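Local structure of MP-4 (Mucuna pruriens, 5DSS) at residues Leu153-Arg157 against Leu168-Leu174. The protein probably acts as a Kunitz-type protease inhibitor of the seed and contributes to snake venom neutralization indirectly, by stimulating antibodies that cross-react with venom proteins. Residues are numbered along the deposited sequence.
Sequences LDVGR and LSEAGEL
A salt bridge joins the segments: Arg157 NH2 donates to Glu173 OE2 at 2.6 Å, N-H...O angle 146°, with OE2 near the guanidinium plane, at its edge. Arg157 is extended at chi2 (t) between m turns at chi1 and chi3, and its NH1 also binds the carbonyl of Gly29. The setting is the beta-trefoil of the Kunitz (STI) inhibitor family; 168-174 is the irregular loop that follows strand 164-167, the antiparallel neighbour of strand 156-157, and folds back over 153-157. Water 1 links Glu170 O (3.0 Å) to Asp154 OD1 (3.3 Å, weak). Backbone contact is close: Leu168 CA to Asp154 O is 3.1 Å, a CA-H...O geometry of 129° at H, and CA-CA distances are 3.9 Å for Val155-Leu168, 4.3 Å for Gly156-Glu173 and 5.0 Å for Asp154-Gly172. Gly172 (phi/psi 128/148) sits where a CB would jam against the preceding carbonyl; its CA lies 3.3 Å from Asp154 CG. Outward, two apolar pairs centre on Leu168. Val155, chi1 t, sets CG2 3.3 Å from Leu168 CD2 and also touches Leu142 and Leu166, while Leu153 CB reaches Leu168 CD1 at 4.2 Å. Separately, at the far end, Leu174 CD1 lies 3.2 Å from Arg157 NE, oblique to the guanidinium.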
ATOM      1  N   LEU A 153       9.859  -3.411   8.287  1.00 31.53           N
ATOM      2  CA  LEU A 153      10.074  -4.254   7.119  1.00 29.37           C
ATOM      3  C   LEU A 153       9.436  -3.754   5.830  1.00 27.49           C
ATOM      4  O   LEU A 153       8.487  -2.981   5.839  1.00 26.28           O
ATOM      5  CB  LEU A 153       9.546  -5.663   7.398  1.00 24.98           C
ATOM      6  CG  LEU A 153      10.225  -6.416   8.527  1.00 24.49           C
ATOM      7  CD1 LEU A 153       9.810  -5.812   9.865  1.00 25.39           C
ATOM      8  CD2 LEU A 153       9.852  -7.886   8.452  1.00 23.56           C
ATOM      9  N   ASP A 154       9.976  -4.258   4.726  1.00 27.19           N
ATOM     10  CA  ASP A 154       9.487  -4.009   3.364  1.00 27.09           C
ATOM     11  C   ASP A 154       8.079  -4.559   3.148  1.00 27.32           C
ATOM     12  O   ASP A 154       7.471  -5.113   4.063  1.00 28.09           O
ATOM     13  CB  ASP A 154      10.404  -4.661   2.307  1.00 25.68           C
ATOM     14  CG  ASP A 154      11.742  -3.988   2.197  1.00 24.40           C
ATOM     15  OD1 ASP A 154      12.637  -4.363   2.976  1.00 23.84           O
ATOM     16  OD2 ASP A 154      11.898  -3.109   1.317  1.00 23.89           O
ATOM     17  N   VAL A 155       7.572  -4.346   1.936  1.00 26.90           N
ATOM     18  CA  VAL A 155       6.313  -4.916   1.492  1.00 25.29           C
ATOM     19  C   VAL A 155       6.532  -5.541   0.123  1.00 25.48           C
ATOM     20  O   VAL A 155       6.665  -4.836  -0.884  1.00 26.51           O
ATOM     21  CB  VAL A 155       5.234  -3.837   1.359  1.00 23.15           C
ATOM     22  CG1 VAL A 155       4.001  -4.405   0.685  1.00 23.33           C
ATOM     23  CG2 VAL A 155       4.890  -3.273   2.728  1.00 24.16           C
ATOM     24  N   GLY A 156       6.596  -6.862   0.094  1.00 23.97           N
ATOM     25  CA  GLY A 156       6.772  -7.562  -1.155  1.00 21.94           C
ATOM     26  C   GLY A 156       5.446  -7.991  -1.728  1.00 20.30           C
ATOM     27  O   GLY A 156       4.485  -7.201  -1.813  1.00 17.39           O
ATOM     28  N   ARG A 157       5.420  -9.256  -2.143  1.00 20.33           N
ATOM     29  CA  ARG A 157       4.212  -9.852  -2.686  1.00 20.49           C
ATOM     30  C   ARG A 157       4.024 -11.340  -2.393  1.00 20.15           C
ATOM     31  O   ARG A 157       4.974 -12.116  -2.349  1.00 19.42           O
ATOM     32  CB  ARG A 157       4.070  -9.569  -4.188  1.00 20.21           C
ATOM     33  CG  ARG A 157       3.576  -8.164  -4.504  1.00 17.61           C
ATOM     34  CD  ARG A 157       3.543  -7.932  -5.997  1.00 16.04           C
ATOM     35  NE  ARG A 157       4.865  -8.020  -6.616  1.00 13.26           N
ATOM     36  CZ  ARG A 157       5.088  -7.787  -7.906  1.00 12.02           C
ATOM     37  NH1 ARG A 157       4.081  -7.460  -8.709  1.00  9.79           N
ATOM     38  NH2 ARG A 157       6.313  -7.866  -8.397  1.00 12.05           N
ATOM     39  N   LEU A 168       4.496  -8.204   3.685  1.00 18.75           N
ATOM     40  CA  LEU A 168       5.805  -7.725   4.117  1.00 18.12           C
ATOM     41  C   LEU A 168       6.916  -8.747   3.824  1.00 19.67           C
ATOM     42  O   LEU A 168       7.079  -9.727   4.543  1.00 20.55           O
ATOM     43  CB  LEU A 168       5.784  -7.419   5.604  1.00 16.29           C
ATOM     44  CG  LEU A 168       4.772  -6.453   6.219  1.00 14.67           C
ATOM     45  CD1 LEU A 168       5.384  -5.936   7.511  1.00 13.55           C
ATOM     46  CD2 LEU A 168       4.385  -5.295   5.313  1.00 13.40           C
ATOM     47  N   SER A 169       7.673  -8.518   2.757  1.00 21.80           N
ATOM     48  CA  SER A 169       8.775  -9.408   2.380  1.00 22.28           C
ATOM     49  C   SER A 169       9.986  -9.337   3.321  1.00 23.10           C
ATOM     50  O   SER A 169      10.096  -8.427   4.160  1.00 23.49           O
ATOM     51  CB  SER A 169       9.189  -9.136   0.941  1.00 21.61           C
ATOM     52  OG  SER A 169       8.087  -9.374   0.086  1.00 21.58           O
ATOM     53  N   GLU A 170      10.877 -10.316   3.189  1.00 23.04           N
ATOM     54  CA  GLU A 170      12.084 -10.345   3.992  1.00 24.15           C
ATOM     55  C   GLU A 170      13.184  -9.503   3.346  1.00 23.83           C
ATOM     56  O   GLU A 170      14.119  -9.044   4.018  1.00 21.31           O
ATOM     57  CB  GLU A 170      12.474 -11.793   4.304  1.00 25.88           C
ATOM     58  CG  GLU A 170      12.819 -12.032   5.776  1.00 25.65           C
ATOM     59  CD  GLU A 170      13.359 -13.417   6.005  1.00 27.11           C
ATOM     60  OE1 GLU A 170      12.618 -14.402   5.769  1.00 29.17           O
ATOM     61  OE2 GLU A 170      14.537 -13.526   6.398  1.00 27.18           O
ATOM     62  N   ALA A 171      13.069  -9.296   2.039  1.00 24.52           N
ATOM     63  CA  ALA A 171      14.128  -8.620   1.317  1.00 25.59           C
ATOM     64  C   ALA A 171      13.813  -7.250   0.733  1.00 27.13           C
ATOM     65  O   ALA A 171      14.668  -6.331   0.758  1.00 26.04           O
ATOM     66  CB  ALA A 171      14.549  -9.591   0.228  1.00 25.55           C
ATOM     67  N   GLY A 172      12.578  -7.120   0.223  1.00 28.05           N
ATOM     68  CA  GLY A 172      12.131  -5.916  -0.490  1.00 25.19           C
ATOM     69  C   GLY A 172      11.562  -6.374  -1.807  1.00 24.61           C
ATOM     70  O   GLY A 172      11.945  -7.420  -2.351  1.00 26.49           O
ATOM     71  N   GLU A 173      10.576  -5.640  -2.291  1.00 23.14           N
ATOM     72  CA  GLU A 173       9.937  -5.976  -3.564  1.00 21.23           C
ATOM     73  C   GLU A 173       9.092  -4.795  -3.982  1.00 18.94           C
ATOM     74  O   GLU A 173       8.857  -3.870  -3.192  1.00 18.52           O
ATOM     75  CB  GLU A 173       9.156  -7.309  -3.494  1.00 22.09           C
ATOM     76  CG  GLU A 173       8.319  -7.682  -4.723  1.00 22.68           C
ATOM     77  CD  GLU A 173       9.123  -7.832  -6.008  1.00 23.54           C
ATOM     78  OE1 GLU A 173      10.321  -8.197  -5.965  1.00 25.75           O
ATOM     79  OE2 GLU A 173       8.546  -7.583  -7.084  1.00 23.84           O
ATOM     80  N   LEU A 174       8.672  -4.810  -5.244  1.00 15.98           N
ATOM     81  CA  LEU A 174       7.771  -3.796  -5.746  1.00 13.26           C
ATOM     82  C   LEU A 174       8.521  -2.541  -6.090  1.00 11.90           C
ATOM     83  O   LEU A 174       8.811  -1.720  -5.231  1.00 11.01           O
ATOM     84  CB  LEU A 174       6.710  -3.458  -4.693  1.00 11.77           C
ATOM     85  CG  LEU A 174       5.275  -3.877  -5.000  1.00 10.44           C
ATOM     86  CD1 LEU A 174       5.139  -5.374  -4.844  1.00  7.11           C
ATOM     87  CD2 LEU A 174       4.307  -3.121  -4.096  1.00  8.19           C
TER
HETATM   88  O   HOH W   1      13.608  -6.465   5.375  1.00 33.15           O